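Local coordinates for cytoplasmic protein (Cryptococcus neoformans var. grubii serotype A, PDB 7LPO) that probably hydrolyses the beta-glucosidic bond of steryl glucosides, as a member of glycoside hydrolase family 5, at residues A[268-273]-A[426-431]; A[404-409]-A[434-439]; A[449-454]-A[515-520]. All blocks are in the same frame, centred on the assembly; numbering follows the deposited sequence.

Contact 1 of 3, residues A[268-273]-A[426-431]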
ATOM      1  N   SER A 268       2.457  -9.019  -3.747  1.00 19.86           N
ATOM      2  CA  SER A 268       3.890  -9.173  -3.542  1.00 19.73           C
ATOM      3  C   SER A 268       4.363  -8.172  -2.485  1.00 18.47           C
ATOM      4  O   SER A 268       3.593  -7.352  -1.979  1.00 14.50           O
ATOM      5  CB  SER A 268       4.642  -9.027  -4.863  1.00 21.85           C
ATOM      6  OG  SER A 268       4.388  -7.794  -5.484  1.00 22.91           O
ATOM      7  N   ILE A 269       5.642  -8.261  -2.119  1.00 14.14           N
ATOM      8  CA  ILE A 269       6.165  -7.443  -1.038  1.00 14.17           C
ATOM      9  C   ILE A 269       5.828  -5.986  -1.281  1.00 14.18           C
ATOM     10  O   ILE A 269       6.057  -5.449  -2.370  1.00 14.66           O
ATOM     11  CB  ILE A 269       7.680  -7.653  -0.905  1.00 14.21           C
ATOM     12  CG1 ILE A 269       8.220  -6.821   0.257  1.00 14.24           C
ATOM     13  CG2 ILE A 269       8.399  -7.305  -2.181  1.00 14.23           C
ATOM     14  CD1 ILE A 269       9.615  -7.251   0.695  1.00 14.28           C
ATOM     15  N   ASN A 270       5.310  -5.334  -0.250  1.00 14.18           N
ATOM     16  CA  ASN A 270       4.782  -3.984  -0.394  1.00 16.19           C
ATOM     17  C   ASN A 270       5.895  -2.970  -0.646  1.00 15.45           C
ATOM     18  O   ASN A 270       6.931  -2.993   0.025  1.00 14.26           O
ATOM     19  CB  ASN A 270       4.008  -3.599   0.864  1.00 14.54           C
ATOM     20  CG  ASN A 270       3.349  -2.236   0.745  1.00 16.42           C
ATOM     21  OD1 ASN A 270       2.380  -2.074   0.011  1.00 16.08           O
ATOM     22  ND2 ASN A 270       3.877  -1.251   1.464  1.00 18.12           N
ATOM     23  N   GLU A 271       5.669  -2.085  -1.634  1.00 14.23           N
ATOM     24  CA  GLU A 271       6.507  -0.926  -1.955  1.00 14.27           C
ATOM     25  C   GLU A 271       7.986  -1.163  -1.691  1.00 14.31           C
ATOM     26  O   GLU A 271       8.610  -0.452  -0.894  1.00 14.35           O
ATOM     27  CB  GLU A 271       6.009   0.289  -1.168  1.00 14.28           C
ATOM     28  CG  GLU A 271       4.573   0.656  -1.545  1.00 18.29           C
ATOM     29  CD  GLU A 271       4.113   1.999  -1.013  1.00 21.82           C
ATOM     30  OE1 GLU A 271       4.874   2.640  -0.246  1.00 23.21           O
ATOM     31  OE2 GLU A 271       2.978   2.404  -1.368  1.00 21.30           O
ATOM     32  N   PRO A 272       8.588  -2.111  -2.391  1.00 15.37           N
ATOM     33  CA  PRO A 272       9.962  -2.511  -2.064  1.00 15.34           C
ATOM     34  C   PRO A 272      10.972  -1.409  -2.340  1.00 14.40           C
ATOM     35  O   PRO A 272      10.884  -0.696  -3.339  1.00 14.41           O
ATOM     36  CB  PRO A 272      10.198  -3.721  -2.972  1.00 17.70           C
ATOM     37  CG  PRO A 272       9.251  -3.513  -4.116  1.00 19.77           C
ATOM     38  CD  PRO A 272       8.023  -2.878  -3.512  1.00 17.49           C
ATOM     39  N   GLY A 273      11.958  -1.289  -1.454  1.00 15.71           N
ATOM     40  CA  GLY A 273      13.021  -0.325  -1.665  1.00 15.70           C
ATOM     41  C   GLY A 273      14.022  -0.797  -2.704  1.00 19.01           C
ATOM     42  O   GLY A 273      14.257  -1.993  -2.885  1.00 15.71           O
ATOM     43  N   PHE A 426      -1.228 -10.831  -7.323  1.00 13.97           N
ATOM     44  CA  PHE A 426      -1.379  -9.385  -7.355  1.00 14.44           C
ATOM     45  C   PHE A 426       0.014  -8.791  -7.471  1.00 14.04           C
ATOM     46  O   PHE A 426       0.803  -8.835  -6.518  1.00 15.51           O
ATOM     47  CB  PHE A 426      -2.124  -8.889  -6.123  1.00 14.21           C
ATOM     48  CG  PHE A 426      -3.594  -9.237  -6.128  1.00 16.56           C
ATOM     49  CD1 PHE A 426      -4.513  -8.399  -6.718  1.00 13.94           C
ATOM     50  CD2 PHE A 426      -4.044 -10.418  -5.555  1.00 14.74           C
ATOM     51  CE1 PHE A 426      -5.850  -8.714  -6.729  1.00 13.92           C
ATOM     52  CE2 PHE A 426      -5.394 -10.743  -5.549  1.00 13.91           C
ATOM     53  CZ  PHE A 426      -6.296  -9.891  -6.136  1.00 13.90           C
ATOM     54  N   ILE A 427       0.322  -8.273  -8.652  1.00 18.33           N
ATOM     55  CA  ILE A 427       1.678  -7.888  -9.018  1.00 19.50           C
ATOM     56  C   ILE A 427       1.851  -6.409  -8.712  1.00 16.89           C
ATOM     57  O   ILE A 427       1.267  -5.553  -9.384  1.00 16.09           O
ATOM     58  CB  ILE A 427       1.966  -8.197 -10.491  1.00 22.36           C
ATOM     59  CG1 ILE A 427       1.954  -9.717 -10.706  1.00 27.36           C
ATOM     60  CG2 ILE A 427       3.297  -7.606 -10.903  1.00 21.74           C
ATOM     61  CD1 ILE A 427       1.340 -10.132 -12.001  1.00 32.97           C
ATOM     62  N   GLN A 428       2.650  -6.108  -7.696  1.00 16.61           N
ATOM     63  CA  GLN A 428       2.899  -4.740  -7.258  1.00 17.40           C
ATOM     64  C   GLN A 428       4.340  -4.416  -7.616  1.00 18.17           C
ATOM     65  O   GLN A 428       5.261  -4.696  -6.847  1.00 18.49           O
ATOM     66  CB  GLN A 428       2.663  -4.570  -5.763  1.00 19.03           C
ATOM     67  CG  GLN A 428       2.540  -3.114  -5.331  1.00 19.56           C
ATOM     68  CD  GLN A 428       2.797  -2.930  -3.847  1.00 19.73           C
ATOM     69  OE1 GLN A 428       3.434  -1.966  -3.427  1.00 19.36           O
ATOM     70  NE2 GLN A 428       2.287  -3.853  -3.043  1.00 19.25           N
ATOM     71  N   ALA A 429       4.527  -3.833  -8.798  1.00 21.42           N
ATOM     72  CA  ALA A 429       5.836  -3.350  -9.194  1.00 23.55           C
ATOM     73  C   ALA A 429       6.307  -2.280  -8.215  1.00 20.81           C
ATOM     74  O   ALA A 429       5.500  -1.687  -7.494  1.00 18.80           O
ATOM     75  CB  ALA A 429       5.792  -2.778 -10.610  1.00 26.55           C
ATOM     76  N   PRO A 430       7.613  -2.025  -8.162  1.00 19.79           N
ATOM     77  CA  PRO A 430       8.113  -0.945  -7.303  1.00 20.44           C
ATOM     78  C   PRO A 430       7.454   0.393  -7.622  1.00 20.60           C
ATOM     79  O   PRO A 430       7.090   0.687  -8.760  1.00 18.36           O
ATOM     80  CB  PRO A 430       9.615  -0.918  -7.606  1.00 21.31           C
ATOM     81  CG  PRO A 430       9.928  -2.334  -8.041  1.00 19.99           C
ATOM     82  CD  PRO A 430       8.701  -2.808  -8.776  1.00 18.44           C
ATOM     83  N   VAL A 431       7.313   1.210  -6.579  1.00 22.19           N
ATOM     84  CA  VAL A 431       6.607   2.478  -6.678  1.00 24.99           C
ATOM     85  C   VAL A 431       7.123   3.275  -7.864  1.00 26.06           C
ATOM     86  O   VAL A 431       8.333   3.378  -8.086  1.00 25.83           O
ATOM     87  CB  VAL A 431       6.771   3.260  -5.362  1.00 28.72           C
ATOM     88  CG1 VAL A 431       6.423   4.719  -5.546  1.00 31.27           C
ATOM     89  CG2 VAL A 431       5.905   2.654  -4.269  1.00 29.61           C
TER
HETATM   90  O   HOH W   1       6.468  -6.214  -4.861  1.00 14.20           O
HETATM   91  O   HOH W   2       8.796   0.596  -4.167  1.00 14.36           O
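Gln428 reaches over to Asn270 and Glu271 with an extended side chain, and its amide organises the contact. CG, anti to the backbone N (chi1 -164°), lies beside the carbonyl carbon, and the chain runs extended toward residues 270 and 271. OE1 accepts the backbone N-H of Glu271 in a fairly straight bond, N to OE1 2.9 Å, with the donor 39° out of the carbonyl plane. On its other branch, NE2 comes within 3.5 Å of Asn270 OD1, the amide planes steeply inclined to each other; the hydrogen-bond partner of OD1 is Arg100 NH2. Glutamine suits the site because it is long enough to span the gap and carries an uncharged acceptor.

Glu271 turns its aliphatic part to this segment: CG lies 3.6 Å from Val431 CG2, a methyl group against a methylene. That leaves carboxylate atom OE2 to bond His452 and a hydroxyl of a bound Tris molecule. Asn-Glu-Pro matches the motif whose glutamate is the acid/base in family 5 relatives, so Glu271 is probably the equivalent; this Tris, likely from the crystallisation liquor, marks the pocket.

Ser268, small enough to lie close to the opposite backbone, accepts the N-H of Gln428 on OG, N to OG 3.3 Å. Ser268 OG also donates to a water oxygen 2.7 Å away, which in turn donates to Ile269 O and Gln428 O. Farther on, Pro272 and Pro430 meet at about a right angle, CG to CG 4.2 Å.

Trp405 and Val401 of helix 400-419 press on these prolines, while strand 518-522 lies against Phe426 and Asn270.

Contact 2 of 3, residues A[404-409]-A[434-439]; sequences FWALHW and QPPKLP
Ala406 and Pro436 have the nearest CA atoms, 7.0 Å apart, between a short piece of helix 400-419 and an extended, proline-rich loop. Trp405, Ala406 and Trp409 point their side chains at the loop, and from it Pro436 and Leu438, two residues apart, point back. Ala406 lies between the tryptophans, and its small side chain lets the loop come near: CB is 4.0 Å from Pro436 CG and touches Leu438 CD2.

In the TIM barrel of family 5 enzymes helices surround a ring of parallel strands. Here the loop that leaves strand 424-427 passes back over the outer helix that precedes that strand, and Pro439 occupies the N-cap position of helix 440-443.

Trp405 offers the CE3-CZ3 side of its six-membered ring to Pro436, with CZ3 3.5 Å from CD. Pro436 CG sits at the ring edge, in plane, and the two side chains cross at about a right angle. Proline suits a loop, being rigid, apolar and without an N-H to satisfy.

Trp409 is met over one face. Leu438 CG is anti to the carbonyl carbon (chi1 -67°), and CD1 stands 3.8 Å from the centroid of the Trp409 six-membered ring and only 4° off the normal, a CH-pi contact. Leu438 CD2 reaches past the rim, 3.8 Å from Trp409 CE3. His425 meets the Trp409 ring edge-to-face, and Leu512 of helix 490-512 packs against Leu438.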
ATOM      1  N   PHE A 404      16.415  -7.585 -10.760  1.00 18.63           N
ATOM      2  CA  PHE A 404      16.490  -7.969  -9.357  1.00 16.78           C
ATOM      3  C   PHE A 404      15.114  -8.127  -8.727  1.00 16.01           C
ATOM      4  O   PHE A 404      14.858  -9.123  -8.045  1.00 16.38           O
ATOM      5  CB  PHE A 404      17.318  -6.942  -8.586  1.00 14.94           C
ATOM      6  CG  PHE A 404      18.750  -6.863  -9.040  1.00 14.61           C
ATOM      7  CD1 PHE A 404      19.587  -7.950  -8.899  1.00 17.52           C
ATOM      8  CD2 PHE A 404      19.257  -5.706  -9.606  1.00 15.56           C
ATOM      9  CE1 PHE A 404      20.907  -7.895  -9.310  1.00 17.38           C
ATOM     10  CE2 PHE A 404      20.587  -5.650 -10.032  1.00 16.01           C
ATOM     11  CZ  PHE A 404      21.406  -6.745  -9.870  1.00 15.89           C
ATOM     12  N   TRP A 405      14.214  -7.169  -8.948  1.00 14.60           N
ATOM     13  CA  TRP A 405      12.874  -7.320  -8.394  1.00 14.38           C
ATOM     14  C   TRP A 405      12.162  -8.523  -9.008  1.00 14.34           C
ATOM     15  O   TRP A 405      11.558  -9.335  -8.299  1.00 14.31           O
ATOM     16  CB  TRP A 405      12.044  -6.055  -8.603  1.00 14.36           C
ATOM     17  CG  TRP A 405      10.675  -6.253  -8.048  1.00 14.32           C
ATOM     18  CD1 TRP A 405      10.284  -6.116  -6.744  1.00 14.30           C
ATOM     19  CD2 TRP A 405       9.523  -6.685  -8.762  1.00 14.28           C
ATOM     20  NE1 TRP A 405       8.954  -6.418  -6.610  1.00 14.26           N
ATOM     21  CE2 TRP A 405       8.464  -6.780  -7.834  1.00 15.32           C
ATOM     22  CE3 TRP A 405       9.279  -7.007 -10.098  1.00 15.32           C
ATOM     23  CZ2 TRP A 405       7.185  -7.166  -8.203  1.00 17.86           C
ATOM     24  CZ3 TRP A 405       8.000  -7.385 -10.463  1.00 16.91           C
ATOM     25  CH2 TRP A 405       6.971  -7.459  -9.520  1.00 18.10           C
ATOM     26  N   ALA A 406      12.218  -8.653 -10.333  1.00 14.48           N
ATOM     27  CA  ALA A 406      11.478  -9.721 -10.995  1.00 14.39           C
ATOM     28  C   ALA A 406      11.977 -11.087 -10.547  1.00 16.72           C
ATOM     29  O   ALA A 406      11.184 -12.019 -10.366  1.00 15.87           O
ATOM     30  CB  ALA A 406      11.587  -9.573 -12.511  1.00 14.41           C
ATOM     31  N   LEU A 407      13.289 -11.217 -10.342  1.00 16.85           N
ATOM     32  CA  LEU A 407      13.845 -12.485  -9.890  1.00 17.82           C
ATOM     33  C   LEU A 407      13.322 -12.846  -8.504  1.00 17.26           C
ATOM     34  O   LEU A 407      12.961 -13.998  -8.252  1.00 14.68           O
ATOM     35  CB  LEU A 407      15.370 -12.407  -9.890  1.00 23.38           C
ATOM     36  CG  LEU A 407      16.149 -13.676  -9.557  1.00 29.41           C
ATOM     37  CD1 LEU A 407      15.704 -14.861 -10.381  1.00 31.75           C
ATOM     38  CD2 LEU A 407      17.640 -13.395  -9.765  1.00 31.91           C
ATOM     39  N   HIS A 408      13.264 -11.872  -7.594  1.00 15.95           N
ATOM     40  CA  HIS A 408      12.639 -12.126  -6.299  1.00 15.37           C
ATOM     41  C   HIS A 408      11.184 -12.541  -6.474  1.00 17.25           C
ATOM     42  O   HIS A 408      10.683 -13.417  -5.757  1.00 15.67           O
ATOM     43  CB  HIS A 408      12.728 -10.884  -5.403  1.00 17.19           C
ATOM     44  CG  HIS A 408      11.734 -10.887  -4.282  1.00 14.75           C
ATOM     45  ND1 HIS A 408      11.867 -11.689  -3.170  1.00 14.75           N
ATOM     46  CD2 HIS A 408      10.562 -10.226  -4.128  1.00 16.68           C
ATOM     47  CE1 HIS A 408      10.827 -11.510  -2.373  1.00 14.72           C
ATOM     48  NE2 HIS A 408      10.028 -10.618  -2.926  1.00 14.70           N
ATOM     49  N   TRP A 409      10.490 -11.923  -7.433  1.00 14.25           N
ATOM     50  CA  TRP A 409       9.067 -12.195  -7.598  1.00 15.92           C
ATOM     51  C   TRP A 409       8.813 -13.611  -8.093  1.00 16.13           C
ATOM     52  O   TRP A 409       7.803 -14.221  -7.721  1.00 17.72           O
ATOM     53  CB  TRP A 409       8.433 -11.194  -8.559  1.00 14.20           C
ATOM     54  CG  TRP A 409       6.974 -11.498  -8.772  1.00 14.16           C
ATOM     55  CD1 TRP A 409       5.926 -11.063  -8.011  1.00 14.13           C
ATOM     56  CD2 TRP A 409       6.413 -12.340  -9.780  1.00 15.50           C
ATOM     57  NE1 TRP A 409       4.750 -11.567  -8.494  1.00 14.10           N
ATOM     58  CE2 TRP A 409       5.020 -12.360  -9.577  1.00 16.61           C
ATOM     59  CE3 TRP A 409       6.952 -13.081 -10.835  1.00 15.81           C
ATOM     60  CZ2 TRP A 409       4.161 -13.088 -10.391  1.00 16.29           C
ATOM     61  CZ3 TRP A 409       6.095 -13.809 -11.639  1.00 16.72           C
ATOM     62  CH2 TRP A 409       4.718 -13.803 -11.416  1.00 17.21           C
ATOM     63  N   GLN A 434       7.025   0.999 -14.049  1.00 30.12           N
ATOM     64  CA  GLN A 434       6.191   0.038 -14.749  1.00 31.24           C
ATOM     65  C   GLN A 434       6.599  -1.375 -14.350  1.00 31.26           C
ATOM     66  O   GLN A 434       7.772  -1.627 -14.054  1.00 31.02           O
ATOM     67  CB  GLN A 434       6.334   0.190 -16.256  1.00 31.57           C
ATOM     68  CG  GLN A 434       5.759   1.466 -16.835  1.00 31.88           C
ATOM     69  CD  GLN A 434       5.871   1.483 -18.355  1.00 34.56           C
ATOM     70  OE1 GLN A 434       6.922   1.160 -18.918  1.00 35.46           O
ATOM     71  NE2 GLN A 434       4.785   1.841 -19.023  1.00 35.69           N
ATOM     72  N   PRO A 435       5.665  -2.319 -14.340  1.00 28.32           N
ATOM     73  CA  PRO A 435       6.040  -3.706 -14.073  1.00 23.81           C
ATOM     74  C   PRO A 435       6.925  -4.229 -15.189  1.00 21.80           C
ATOM     75  O   PRO A 435       6.916  -3.680 -16.303  1.00 19.15           O
ATOM     76  CB  PRO A 435       4.692  -4.445 -14.025  1.00 23.61           C
ATOM     77  CG  PRO A 435       3.796  -3.632 -14.880  1.00 24.91           C
ATOM     78  CD  PRO A 435       4.236  -2.189 -14.688  1.00 26.39           C
ATOM     79  N   PRO A 436       7.715  -5.266 -14.929  1.00 23.07           N
ATOM     80  CA  PRO A 436       8.442  -5.930 -16.011  1.00 24.79           C
ATOM     81  C   PRO A 436       7.505  -6.862 -16.763  1.00 27.53           C
ATOM     82  O   PRO A 436       6.389  -7.147 -16.331  1.00 26.54           O
ATOM     83  CB  PRO A 436       9.530  -6.714 -15.276  1.00 23.16           C
ATOM     84  CG  PRO A 436       8.844  -7.116 -13.981  1.00 22.13           C
ATOM     85  CD  PRO A 436       7.792  -6.044 -13.676  1.00 23.72           C
ATOM     86  N   LYS A 437       7.974  -7.336 -17.909  1.00 32.85           N
ATOM     87  CA  LYS A 437       7.305  -8.457 -18.550  1.00 36.29           C
ATOM     88  C   LYS A 437       7.589  -9.709 -17.730  1.00 34.90           C
ATOM     89  O   LYS A 437       8.747 -10.033 -17.456  1.00 34.24           O
ATOM     90  CB  LYS A 437       7.775  -8.613 -19.991  1.00 41.99           C
ATOM     91  CG  LYS A 437       7.166  -7.550 -20.907  1.00 48.90           C
ATOM     92  CD  LYS A 437       7.991  -6.267 -20.876  1.00 53.61           C
ATOM     93  CE  LYS A 437       9.266  -6.516 -21.626  1.00 56.70           C
ATOM     94  NZ  LYS A 437      10.437  -5.645 -21.323  1.00 57.34           N
ATOM     95  N   LEU A 438       6.541 -10.377 -17.306  1.00 30.60           N
ATOM     96  CA  LEU A 438       6.651 -11.568 -16.488  1.00 27.94           C
ATOM     97  C   LEU A 438       6.158 -12.777 -17.272  1.00 28.27           C
ATOM     98  O   LEU A 438       5.196 -12.665 -18.039  1.00 27.24           O
ATOM     99  CB  LEU A 438       5.840 -11.425 -15.196  1.00 25.20           C
ATOM    100  CG  LEU A 438       6.353 -10.371 -14.209  1.00 22.52           C
ATOM    101  CD1 LEU A 438       5.345 -10.186 -13.075  1.00 23.68           C
ATOM    102  CD2 LEU A 438       7.719 -10.720 -13.654  1.00 19.87           C
ATOM    103  N   PRO A 439       6.794 -13.934 -17.110  1.00 29.62           N
ATOM    104  CA  PRO A 439       6.476 -15.070 -17.985  1.00 29.35           C
ATOM    105  C   PRO A 439       5.116 -15.676 -17.670  1.00 26.98           C
ATOM    106  O   PRO A 439       4.698 -15.749 -16.512  1.00 23.27           O
ATOM    107  CB  PRO A 439       7.609 -16.064 -17.700  1.00 29.88           C
ATOM    108  CG  PRO A 439       7.990 -15.776 -16.253  1.00 29.88           C
ATOM    109  CD  PRO A 439       7.803 -14.273 -16.084  1.00 29.98           C
TER

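Contact 3 of 3, residues A[449-454]-A[515-520]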
ATOM      1  N   SER A 449      -2.706  -6.701 -11.897  1.00 14.16           N
ATOM      2  CA  SER A 449      -1.757  -5.642 -11.592  1.00 18.38           C
ATOM      3  C   SER A 449      -2.286  -4.841 -10.410  1.00 19.73           C
ATOM      4  O   SER A 449      -3.475  -4.514 -10.362  1.00 21.20           O
ATOM      5  CB  SER A 449      -1.570  -4.747 -12.820  1.00 22.60           C
ATOM      6  OG  SER A 449      -0.569  -3.776 -12.588  1.00 27.85           O
ATOM      7  N   SER A 450      -1.419  -4.539  -9.443  1.00 18.67           N
ATOM      8  CA  SER A 450      -1.844  -3.903  -8.194  1.00 19.26           C
ATOM      9  C   SER A 450      -0.953  -2.717  -7.847  1.00 16.20           C
ATOM     10  O   SER A 450      -0.375  -2.658  -6.761  1.00 16.18           O
ATOM     11  CB  SER A 450      -1.861  -4.925  -7.056  1.00 25.27           C
ATOM     12  OG  SER A 450      -0.572  -5.473  -6.802  1.00 30.09           O
ATOM     13  N   PRO A 451      -0.869  -1.721  -8.721  1.00 16.10           N
ATOM     14  CA  PRO A 451      -0.112  -0.513  -8.374  1.00 18.40           C
ATOM     15  C   PRO A 451      -0.802   0.278  -7.270  1.00 19.60           C
ATOM     16  O   PRO A 451      -1.998   0.134  -7.002  1.00 18.83           O
ATOM     17  CB  PRO A 451      -0.091   0.276  -9.685  1.00 19.44           C
ATOM     18  CG  PRO A 451      -1.439  -0.057 -10.306  1.00 17.40           C
ATOM     19  CD  PRO A 451      -1.679  -1.532  -9.940  1.00 15.61           C
ATOM     20  N   HIS A 452      -0.021   1.136  -6.623  1.00 19.83           N
ATOM     21  CA  HIS A 452      -0.560   2.138  -5.718  1.00 17.59           C
ATOM     22  C   HIS A 452      -0.586   3.490  -6.421  1.00 18.05           C
ATOM     23  O   HIS A 452       0.194   3.748  -7.339  1.00 19.43           O
ATOM     24  CB  HIS A 452       0.263   2.224  -4.432  1.00 16.99           C
ATOM     25  CG  HIS A 452       0.341   0.928  -3.684  1.00 18.86           C
ATOM     26  ND1 HIS A 452       1.121   0.766  -2.561  1.00 19.02           N
ATOM     27  CD2 HIS A 452      -0.265  -0.265  -3.896  1.00 19.25           C
ATOM     28  CE1 HIS A 452       1.003  -0.473  -2.120  1.00 19.25           C
ATOM     29  NE2 HIS A 452       0.165  -1.119  -2.909  1.00 18.80           N
ATOM     30  N   PHE A 453      -1.520   4.341  -6.009  1.00 17.53           N
ATOM     31  CA  PHE A 453      -1.548   5.711  -6.496  1.00 16.48           C
ATOM     32  C   PHE A 453      -1.991   6.647  -5.389  1.00 15.48           C
ATOM     33  O   PHE A 453      -3.025   6.417  -4.755  1.00 16.55           O
ATOM     34  CB  PHE A 453      -2.485   5.897  -7.687  1.00 18.42           C
ATOM     35  CG  PHE A 453      -2.557   7.321  -8.144  1.00 22.01           C
ATOM     36  CD1 PHE A 453      -1.640   7.811  -9.055  1.00 22.51           C
ATOM     37  CD2 PHE A 453      -3.508   8.186  -7.633  1.00 24.12           C
ATOM     38  CE1 PHE A 453      -1.682   9.132  -9.463  1.00 22.23           C
ATOM     39  CE2 PHE A 453      -3.549   9.507  -8.047  1.00 24.29           C
ATOM     40  CZ  PHE A 453      -2.626   9.975  -8.958  1.00 22.45           C
ATOM     41  N   TYR A 454      -1.230   7.715  -5.186  1.00 14.36           N
ATOM     42  CA  TYR A 454      -1.595   8.780  -4.268  1.00 15.74           C
ATOM     43  C   TYR A 454      -1.518  10.113  -4.989  1.00 16.82           C
ATOM     44  O   TYR A 454      -0.596  10.347  -5.773  1.00 16.12           O
ATOM     45  CB  TYR A 454      -0.674   8.809  -3.042  1.00 14.76           C
ATOM     46  CG  TYR A 454      -0.932   7.677  -2.080  1.00 15.90           C
ATOM     47  CD1 TYR A 454      -1.877   7.798  -1.074  1.00 18.42           C
ATOM     48  CD2 TYR A 454      -0.232   6.483  -2.181  1.00 14.37           C
ATOM     49  CE1 TYR A 454      -2.125   6.759  -0.200  1.00 18.76           C
ATOM     50  CE2 TYR A 454      -0.467   5.448  -1.309  1.00 14.35           C
ATOM     51  CZ  TYR A 454      -1.416   5.593  -0.320  1.00 16.42           C
ATOM     52  OH  TYR A 454      -1.643   4.569   0.564  1.00 17.70           O
ATOM     53  N   TYR A 515      -5.263  -8.588 -18.282  1.00 22.71           N
ATOM     54  CA  TYR A 515      -5.467  -8.890 -16.877  1.00 18.91           C
ATOM     55  C   TYR A 515      -6.158  -7.707 -16.227  1.00 17.34           C
ATOM     56  O   TYR A 515      -6.096  -6.583 -16.736  1.00 15.93           O
ATOM     57  CB  TYR A 515      -4.135  -9.151 -16.167  1.00 20.77           C
ATOM     58  CG  TYR A 515      -3.498 -10.468 -16.506  1.00 21.73           C
ATOM     59  CD1 TYR A 515      -4.047 -11.659 -16.051  1.00 23.62           C
ATOM     60  CD2 TYR A 515      -2.337 -10.525 -17.266  1.00 23.28           C
ATOM     61  CE1 TYR A 515      -3.460 -12.870 -16.341  1.00 25.05           C
ATOM     62  CE2 TYR A 515      -1.745 -11.738 -17.575  1.00 25.26           C
ATOM     63  CZ  TYR A 515      -2.315 -12.904 -17.104  1.00 25.90           C
ATOM     64  OH  TYR A 515      -1.740 -14.113 -17.392  1.00 27.91           O
ATOM     65  N   PRO A 516      -6.805  -7.919 -15.091  1.00 15.98           N
ATOM     66  CA  PRO A 516      -7.408  -6.792 -14.371  1.00 15.40           C
ATOM     67  C   PRO A 516      -6.348  -5.909 -13.733  1.00 15.21           C
ATOM     68  O   PRO A 516      -5.183  -6.283 -13.591  1.00 14.26           O
ATOM     69  CB  PRO A 516      -8.284  -7.460 -13.305  1.00 18.10           C
ATOM     70  CG  PRO A 516      -8.361  -8.923 -13.701  1.00 19.28           C
ATOM     71  CD  PRO A 516      -7.094  -9.212 -14.457  1.00 17.17           C
ATOM     72  N   THR A 517      -6.778  -4.709 -13.358  1.00 14.69           N
ATOM     73  CA  THR A 517      -5.979  -3.784 -12.570  1.00 16.67           C
ATOM     74  C   THR A 517      -6.740  -3.442 -11.295  1.00 20.06           C
ATOM     75  O   THR A 517      -7.956  -3.221 -11.329  1.00 22.46           O
ATOM     76  CB  THR A 517      -5.668  -2.500 -13.338  1.00 19.39           C
ATOM     77  OG1 THR A 517      -5.038  -2.812 -14.585  1.00 22.04           O
ATOM     78  CG2 THR A 517      -4.751  -1.603 -12.505  1.00 18.73           C
ATOM     79  N   LEU A 518      -6.025  -3.392 -10.172  1.00 19.51           N
ATOM     80  CA  LEU A 518      -6.618  -3.015  -8.898  1.00 14.07           C
ATOM     81  C   LEU A 518      -5.667  -2.054  -8.214  1.00 14.87           C
ATOM     82  O   LEU A 518      -4.483  -2.360  -8.064  1.00 15.67           O
ATOM     83  CB  LEU A 518      -6.879  -4.247  -8.037  1.00 14.05           C
ATOM     84  CG  LEU A 518      -7.579  -4.089  -6.689  1.00 18.78           C
ATOM     85  CD1 LEU A 518      -8.154  -5.426  -6.229  1.00 18.53           C
ATOM     86  CD2 LEU A 518      -6.617  -3.565  -5.658  1.00 17.79           C
ATOM     87  N   VAL A 519      -6.171  -0.887  -7.822  1.00 14.00           N
ATOM     88  CA  VAL A 519      -5.328   0.112  -7.171  1.00 14.95           C
ATOM     89  C   VAL A 519      -5.231  -0.291  -5.704  1.00 14.96           C
ATOM     90  O   VAL A 519      -6.134  -0.022  -4.909  1.00 14.01           O
ATOM     91  CB  VAL A 519      -5.869   1.531  -7.339  1.00 17.03           C
ATOM     92  CG1 VAL A 519      -4.952   2.512  -6.639  1.00 16.42           C
ATOM     93  CG2 VAL A 519      -6.009   1.883  -8.824  1.00 19.96           C
ATOM     94  N   GLY A 520      -4.128  -0.949  -5.344  1.00 14.03           N
ATOM     95  CA  GLY A 520      -4.033  -1.566  -4.030  1.00 14.02           C
ATOM     96  C   GLY A 520      -4.007  -0.587  -2.877  1.00 14.04           C
ATOM     97  O   GLY A 520      -4.347  -0.963  -1.751  1.00 14.04           O
TER
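Ser449 and Thr517 form a single parallel beta bridge, which joins neighbouring strands of the TIM barrel where strand 447-449 ends and strand 518-522 begins. Ser449 N donates to Pro516 O at 3.0 Å, and Ser449 O receives Leu518 N at 2.8 Å, the donor lying nearly along the C=O axis. Pro451 has no N-H to offer, but its carbonyl continues the pairing: Gly520 N donates to Pro451 O at 2.9 Å, in a more bent bond. Between these bonds the chains come close enough for CA-H...O contacts, among them Ser450 CA to Leu518 O at 3.1 Å.

The side chains fill in around this backbone frame. Pro451 CD meets Thr517 CG2 at 4.0 Å, the two groups crossing at about a right angle. Threonine serves two purposes here, since its methyl packs on the proline while OG1 bonds Thr508 of helix 490-512. Val519 turns CG1, anti to its backbone N (chi1 180°), to Phe453 CB, whose ring runs on to Ile497 and Leu501 of the same helix. At the corner of the chain Gly520, without a side chain, lets the His452 ring approach its backbone, CD2 to C 3.9 Å.

Farther out, Asn567 bonds Thr517 O and the backbone of Val519, tying the strand to its other neighbour in the barrel. The His452 side chain also touches Arg100 and Gln428. Ser450, whose CB lies near Leu518 O, directs its hydroxyl elsewhere: OG bonds Asp267 OD1.

From the N terminus, contact 1 opens first, at residues 268-273 after strand 263-267, and closes at 426-431, a loop of over 150 residues. Before it closes, contact 2 opens on helix 400-419; that contact closes only at 434-439, so the two cross. They also touch, Trp405 packing on both Pro272 and Gln428. Contact 3 follows in series, bringing 449-454 to 515-520 and closing a loop of 60 residues that includes helix 490-512. It meets contact 1 through Ile427 and Ser450, and at His452, but does not touch contact 2. Together, contacts 1 and 3 join consecutive strands around the barrel, and contact 2 fastens an outer helix to the loop beyond strand 424-427.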